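Aldose 1-epimerase (Escherichia coli, PDB 3NRE) probably catalyses the interconversion of the alpha and beta anomers of an aldose sugar. Local coordinates at residues T146-Y151 with T280-S285; C232-V237 with E254-A259. All coordinates share one frame; numbering follows the deposited sequence. Where two conformers were deposited one is given.

In the fold
Interactions 1 and 2 join through the neighbouring strands 142-153 and 250-256, their centres about 10 Å apart. Backbone pairs, probably hydrogen bonds, tie them: Thr146 O to Ser257 N at 2.9 Å and Trp148 N to Pro255 O at 3.2 Å. Interaction 1 carries this sheet onto strand 279-290 of the facing sheet, whereas interaction 2 pairs strand 250-256 with strand 232-237 in the same sheet. His149 CD2 packs 3.2 Å from Glu254 OE1. His149 NE2 hydrogen-bonds a diethylene glycol molecule, probably from the crystallisation liquor, and Phe234 lies about 4 Å from such a molecule, consistent with a sugar pocket on this side.

Interaction 1. Residues T146-Y151 with T280-S285; sequences TGWHPY and TTSEMS
Trp148 and Met284 meet in the core between the two large antiparallel sheets of the beta-sandwich characteristic of the galactose mutarotase clan. Strands 147-151 and 280-285 belong to opposing sheets; their axes come within 8.2 Å and run in roughly the same direction, 29° apart, so side chains make the contact. Met284 lies over one face of the indole. Its CB stands 3.9 Å from the centroid of the six-membered ring, a CH-pi contact displaced toward the rim. The selenomethionine chain then bends at chi3 (70°), which brings CE to 3.8 Å from Trp148 CG on the same face, while SE takes an oblique Met-aromatic position beside the five-membered ring. The far rim of the indole reaches Ser282: CH2 is 3.6 Å from Ser282 O, which sits at the ring edge near its plane. NE1 is hydrogen-bonded to Gln119, and Val130 and Leu132 of strand 127-136 also touch the ring, which therefore spans the intersheet space. An alanine at Trp148 would probably open a large gap against Met284 CB and Ser282 O, and leave the Gln119 carboxamide oxygen without its indole N-H. Next to the indole, the contact turns polar. Ser282 OG lies between its backbone N and carbonyl carbon (chi1 59°), turned toward Thr146, whose main-chain N is hydrogen-bonded to Ser257 OG. A water makes weak bonds to Thr146 O and Ser282 OG; the strong link is the buried hydroxyl pair, Thr146 OG1 to Ser282 OG at 2.6 Å.

Interaction 2. Residues C232-V237 with E254-A259; sequences CYFIFV and EPMSHA
The Phe234 ring meets the selenium of Met256 obliquely, in a Met-aromatic contact 68° off the ring normal, with SE 3.4 Å from CD1. Beyond the selenium, the Met256 methyl CE lies 3.8 Å above one face of the His258 imidazole, toward its rim, and Ser257 OG is in plane at that ring's edge. The imidazole is held through both nitrogens: ND1 donates to Ala259 O from above the carbonyl plane, and NE2 is hydrogen-bonded to Ala55 N. The Tyr233 ring has Ile235 CG1 at its edge and leads away from segment 254-259, stacking on Phe204 and meeting Trp207 edge-to-face. Between these groups runs an antiparallel pair of neighbouring strands in one sheet of the beta-sandwich. Phe234 and Glu254 form a hydrogen-bonded pair, Glu254 N to Phe234 O at 2.8 Å and Phe234 N to Glu254 O at 3.1 Å; Tyr233 and Pro255 follow as a non-hydrogen-bonded pair, with Tyr233 CA 3.2 Å from Glu254 O in a CA-H...O contact. Met256 N donates to Cys232 O. Glu254 shares a sheet face with Phe234 and Met256, and its extended chain lays the carboxylate against two phenylalanine CB atoms, OE1 3.6 Å from Phe234 CB and OE2 3.7 Å from Phe236 CB. Past the strand end, His258 O packs 3.6 Å from Cys232 CB and is buried with no polar partner in the model.

Interaction 1. Residues T146-Y151 with T280-S285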
loop_
_atom_site.group_PDB
_atom_site.type_symbol
_atom_site.label_atom_id
_atom_site.label_comp_id
_atom_site.label_asym_id
_atom_site.label_seq_id
_atom_site.Cartn_x
_atom_site.Cartn_y
_atom_site.Cartn_z
ATOM N N THR A 146 -7.950 -3.392 -2.759
ATOM C CA THR A 146 -6.714 -2.844 -3.334
ATOM C C THR A 146 -6.098 -1.832 -2.395
ATOM O O THR A 146 -6.744 -1.292 -1.450
ATOM C CB THR A 146 -7.004 -2.142 -4.694
ATOM O OG1 THR A 146 -8.118 -1.255 -4.526
ATOM C CG2 THR A 146 -7.329 -3.149 -5.742
ATOM N N GLY A 147 -4.821 -1.566 -2.659
ATOM C CA GLY A 147 -4.111 -0.605 -1.863
ATOM C C GLY A 147 -2.692 -0.551 -2.290
ATOM O O GLY A 147 -2.328 -1.161 -3.273
ATOM N N TRP A 148 -1.943 0.246 -1.554
ATOM C CA TRP A 148 -0.523 0.383 -1.787
ATOM C C TRP A 148 0.210 0.507 -0.491
ATOM O O TRP A 148 -0.354 0.849 0.561
ATOM C CB TRP A 148 -0.224 1.637 -2.633
ATOM C CG TRP A 148 -0.650 1.588 -4.051
ATOM C CD1 TRP A 148 0.082 1.180 -5.157
ATOM C CD2 TRP A 148 -1.940 1.976 -4.544
ATOM N NE1 TRP A 148 -0.714 1.293 -6.309
ATOM C CE2 TRP A 148 -1.939 1.779 -5.954
ATOM C CE3 TRP A 148 -3.115 2.444 -3.928
ATOM C CZ2 TRP A 148 -3.055 2.060 -6.743
ATOM C CZ3 TRP A 148 -4.225 2.697 -4.698
ATOM C CH2 TRP A 148 -4.178 2.524 -6.107
ATOM N N HIS A 149 1.518 0.256 -0.616
ATOM C CA HIS A 149 2.428 0.232 0.504
ATOM C C HIS A 149 3.640 1.102 0.229
ATOM O O HIS A 149 4.734 0.592 -0.050
ATOM C CB HIS A 149 2.766 -1.228 0.791
ATOM C CG HIS A 149 3.476 -1.470 2.074
ATOM N ND1 HIS A 149 4.767 -1.050 2.292
ATOM C CD2 HIS A 149 3.132 -2.195 3.166
ATOM C CE1 HIS A 149 5.181 -1.477 3.479
ATOM N NE2 HIS A 149 4.212 -2.193 4.017
ATOM N N PRO A 150 3.458 2.433 0.258
ATOM C CA PRO A 150 4.597 3.314 0.001
ATOM C C PRO A 150 5.494 3.492 1.208
ATOM O O PRO A 150 5.013 3.555 2.356
ATOM C CB PRO A 150 3.927 4.628 -0.429
ATOM C CG PRO A 150 2.611 4.597 0.216
ATOM C CD PRO A 150 2.199 3.193 0.356
ATOM N N TYR A 151 6.781 3.630 0.923
ATOM C CA TYR A 151 7.795 3.912 1.888
ATOM C C TYR A 151 8.253 5.356 1.723
ATOM O O TYR A 151 8.776 5.732 0.659
ATOM C CB TYR A 151 9.010 3.028 1.659
ATOM C CG TYR A 151 8.798 1.534 1.906
ATOM C CD1 TYR A 151 8.235 0.717 0.916
ATOM C CD2 TYR A 151 9.204 0.945 3.086
ATOM C CE1 TYR A 151 8.069 -0.667 1.144
ATOM C CE2 TYR A 151 9.060 -0.430 3.283
ATOM C CZ TYR A 151 8.476 -1.191 2.335
ATOM O OH TYR A 151 8.334 -2.560 2.531
ATOM N N THR A 280 -13.063 -3.976 -10.048
ATOM C CA THR A 280 -13.118 -2.777 -9.225
ATOM C C THR A 280 -11.783 -2.026 -9.400
ATOM O O THR A 280 -10.787 -2.651 -9.742
ATOM C CB THR A 280 -13.397 -3.061 -7.751
ATOM O OG1 THR A 280 -13.652 -1.811 -7.094
ATOM C CG2 THR A 280 -12.225 -3.777 -7.069
ATOM N N THR A 281 -11.819 -0.708 -9.179
ATOM C CA THR A 281 -10.674 0.165 -9.437
ATOM C C THR A 281 -10.493 1.121 -8.268
ATOM O O THR A 281 -11.468 1.556 -7.640
ATOM C CB THR A 281 -10.877 0.975 -10.751
ATOM O OG1 THR A 281 -11.069 0.077 -11.855
ATOM C CG2 THR A 281 -9.672 1.874 -11.029
ATOM N N SER A 282 -9.239 1.412 -7.928
ATOM C CA SER A 282 -8.947 2.459 -6.930
ATOM C C SER A 282 -7.792 3.288 -7.460
ATOM O O SER A 282 -7.024 2.785 -8.242
ATOM C CB SER A 282 -8.596 1.895 -5.556
ATOM O OG SER A 282 -7.486 1.062 -5.601
ATOM N N GLU A 283 -7.662 4.527 -6.996
ATOM C CA GLU A 283 -6.594 5.407 -7.423
ATOM C C GLU A 283 -5.946 6.038 -6.188
ATOM O O GLU A 283 -6.624 6.356 -5.218
ATOM C CB GLU A 283 -7.197 6.487 -8.333
ATOM C CG GLU A 283 -6.242 7.532 -8.836
ATOM C CD GLU A 283 -6.971 8.719 -9.449
ATOM O OE1 GLU A 283 -7.576 8.517 -10.529
ATOM O OE2 GLU A 283 -6.938 9.825 -8.839
HETATM N N MSE A 284 -4.626 6.226 -6.225
HETATM C CA MSE A 284 -3.930 6.996 -5.207
HETATM C C MSE A 284 -3.208 8.089 -5.963
HETATM O O MSE A 284 -2.552 7.776 -6.956
HETATM C CB MSE A 284 -2.915 6.100 -4.509
HETATM C CG MSE A 284 -1.907 6.829 -3.613
HETATM SE SE MSE A 284 -0.625 5.756 -2.733
HETATM C CE MSE A 284 0.486 5.178 -4.194
ATOM N N SER A 285 -3.289 9.334 -5.495
ATOM C CA SER A 285 -2.450 10.363 -6.041
ATOM C C SER A 285 -1.542 10.941 -4.970
ATOM O O SER A 285 -1.923 11.031 -3.789
ATOM C CB SER A 285 -3.269 11.433 -6.736
ATOM O OG SER A 285 -3.998 12.253 -5.833
HETATM O O HOH W 1 -7.337 1.955 -2.311
#

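Interaction 2. Residues C232-V237 with E254-A259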
loop_
_atom_site.group_PDB
_atom_site.type_symbol
_atom_site.label_atom_id
_atom_site.label_comp_id
_atom_site.label_asym_id
_atom_site.label_seq_id
_atom_site.Cartn_x
_atom_site.Cartn_y
_atom_site.Cartn_z
ATOM N N CYS A 232 -9.318 3.045 5.555
ATOM C CA CYS A 232 -8.317 2.602 6.525
ATOM C C CYS A 232 -6.920 2.866 6.004
ATOM O O CYS A 232 -6.709 2.860 4.812
ATOM C CB CYS A 232 -8.483 1.118 6.802
ATOM S SG CYS A 232 -10.075 0.680 7.510
ATOM N N TYR A 233 -5.990 3.097 6.928
ATOM C CA TYR A 233 -4.555 3.209 6.606
ATOM C C TYR A 233 -3.776 2.453 7.682
ATOM O O TYR A 233 -4.203 2.379 8.835
ATOM C CB TYR A 233 -4.108 4.680 6.496
ATOM C CG TYR A 233 -4.159 5.559 7.747
ATOM C CD1 TYR A 233 -3.076 5.646 8.620
ATOM C CD2 TYR A 233 -5.253 6.393 8.028
ATOM C CE1 TYR A 233 -3.123 6.480 9.757
ATOM C CE2 TYR A 233 -5.272 7.231 9.135
ATOM C CZ TYR A 233 -4.223 7.261 9.998
ATOM O OH TYR A 233 -4.230 8.086 11.093
ATOM N N PHE A 234 -2.626 1.883 7.292
ATOM C CA PHE A 234 -1.657 1.351 8.247
ATOM C C PHE A 234 -0.447 2.282 8.333
ATOM O O PHE A 234 -0.064 2.927 7.376
ATOM C CB PHE A 234 -1.180 -0.089 7.848
ATOM C CG PHE A 234 -1.907 -1.226 8.565
ATOM C CD1 PHE A 234 -3.211 -1.569 8.196
ATOM C CD2 PHE A 234 -1.309 -1.944 9.581
ATOM C CE1 PHE A 234 -3.890 -2.592 8.846
ATOM C CE2 PHE A 234 -1.994 -2.962 10.203
ATOM C CZ PHE A 234 -3.259 -3.295 9.840
ATOM N N ILE A 235 0.142 2.363 9.502
ATOM C CA ILE A 235 1.396 3.055 9.702
ATOM C C ILE A 235 2.398 1.977 10.096
ATOM O O ILE A 235 2.122 1.142 10.990
ATOM C CB ILE A 235 1.352 4.069 10.848
ATOM C CG1 ILE A 235 0.361 5.189 10.564
ATOM C CG2 ILE A 235 2.749 4.652 11.143
ATOM C CD1 ILE A 235 0.661 6.039 9.290
ATOM N N PHE A 236 3.563 2.029 9.459
ATOM C CA PHE A 236 4.705 1.225 9.814
ATOM C C PHE A 236 5.917 2.098 10.132
ATOM O O PHE A 236 6.295 2.952 9.327
ATOM C CB PHE A 236 5.037 0.237 8.659
ATOM C CG PHE A 236 6.161 -0.661 9.002
ATOM C CD1 PHE A 236 6.053 -1.485 10.093
ATOM C CD2 PHE A 236 7.324 -0.658 8.293
ATOM C CE1 PHE A 236 7.085 -2.297 10.461
ATOM C CE2 PHE A 236 8.397 -1.477 8.662
ATOM C CZ PHE A 236 8.270 -2.307 9.733
ATOM N N VAL A 237 6.508 1.881 11.310
ATOM C CA VAL A 237 7.824 2.378 11.718
ATOM C C VAL A 237 8.544 1.139 12.229
ATOM O O VAL A 237 8.014 0.392 13.058
ATOM C CB VAL A 237 7.777 3.413 12.839
ATOM C CG1 VAL A 237 9.208 3.907 13.163
ATOM C CG2 VAL A 237 6.876 4.563 12.440
ATOM N N GLU A 254 0.117 3.391 4.582
ATOM C CA GLU A 254 -0.395 2.415 3.575
ATOM C C GLU A 254 -1.901 2.545 3.387
ATOM O O GLU A 254 -2.659 2.088 4.243
ATOM C CB GLU A 254 -0.124 0.986 4.017
ATOM C CG GLU A 254 1.315 0.734 4.490
ATOM C CD GLU A 254 1.449 -0.548 5.358
ATOM O OE1 GLU A 254 0.718 -1.581 5.155
ATOM O OE2 GLU A 254 2.330 -0.430 6.235
ATOM N N PRO A 255 -2.356 3.134 2.281
ATOM C CA PRO A 255 -3.804 3.209 2.061
ATOM C C PRO A 255 -4.409 1.877 1.626
ATOM O O PRO A 255 -3.833 1.108 0.822
ATOM C CB PRO A 255 -3.945 4.236 0.964
ATOM C CG PRO A 255 -2.651 4.019 0.161
ATOM C CD PRO A 255 -1.620 3.773 1.186
HETATM N N MSE A 256 -5.579 1.575 2.199
HETATM C CA MSE A 256 -6.249 0.346 1.893
HETATM C C MSE A 256 -7.700 0.610 1.692
HETATM O O MSE A 256 -8.296 1.415 2.425
HETATM C CB MSE A 256 -6.119 -0.673 3.065
HETATM C CG MSE A 256 -4.712 -1.069 3.385
HETATM SE SE MSE A 256 -4.780 -1.897 5.168
HETATM C CE MSE A 256 -6.082 -3.176 4.988
ATOM N N SER A 257 -8.281 -0.119 0.745
ATOM C CA SER A 257 -9.695 0.032 0.435
ATOM C C SER A 257 -10.620 -0.668 1.434
ATOM O O SER A 257 -11.858 -0.566 1.312
ATOM C CB SER A 257 -9.967 -0.529 -0.966
ATOM O OG SER A 257 -9.912 -1.937 -0.978
ATOM N N HIS A 258 -10.020 -1.338 2.419
ATOM C CA HIS A 258 -10.757 -2.122 3.391
ATOM C C HIS A 258 -10.008 -2.176 4.691
ATOM O O HIS A 258 -8.864 -1.762 4.733
ATOM C CB HIS A 258 -11.021 -3.526 2.853
ATOM C CG HIS A 258 -9.778 -4.339 2.664
ATOM N ND1 HIS A 258 -9.310 -5.215 3.617
ATOM C CD2 HIS A 258 -8.930 -4.431 1.614
ATOM C CE1 HIS A 258 -8.196 -5.777 3.176
ATOM N NE2 HIS A 258 -7.930 -5.312 1.971
ATOM N N ALA A 259 -10.673 -2.703 5.733
ATOM C CA ALA A 259 -10.082 -2.859 7.064
ATOM C C ALA A 259 -9.357 -4.197 7.150
ATOM O O ALA A 259 -9.788 -5.154 6.507
ATOM C CB ALA A 259 -11.136 -2.799 8.129
#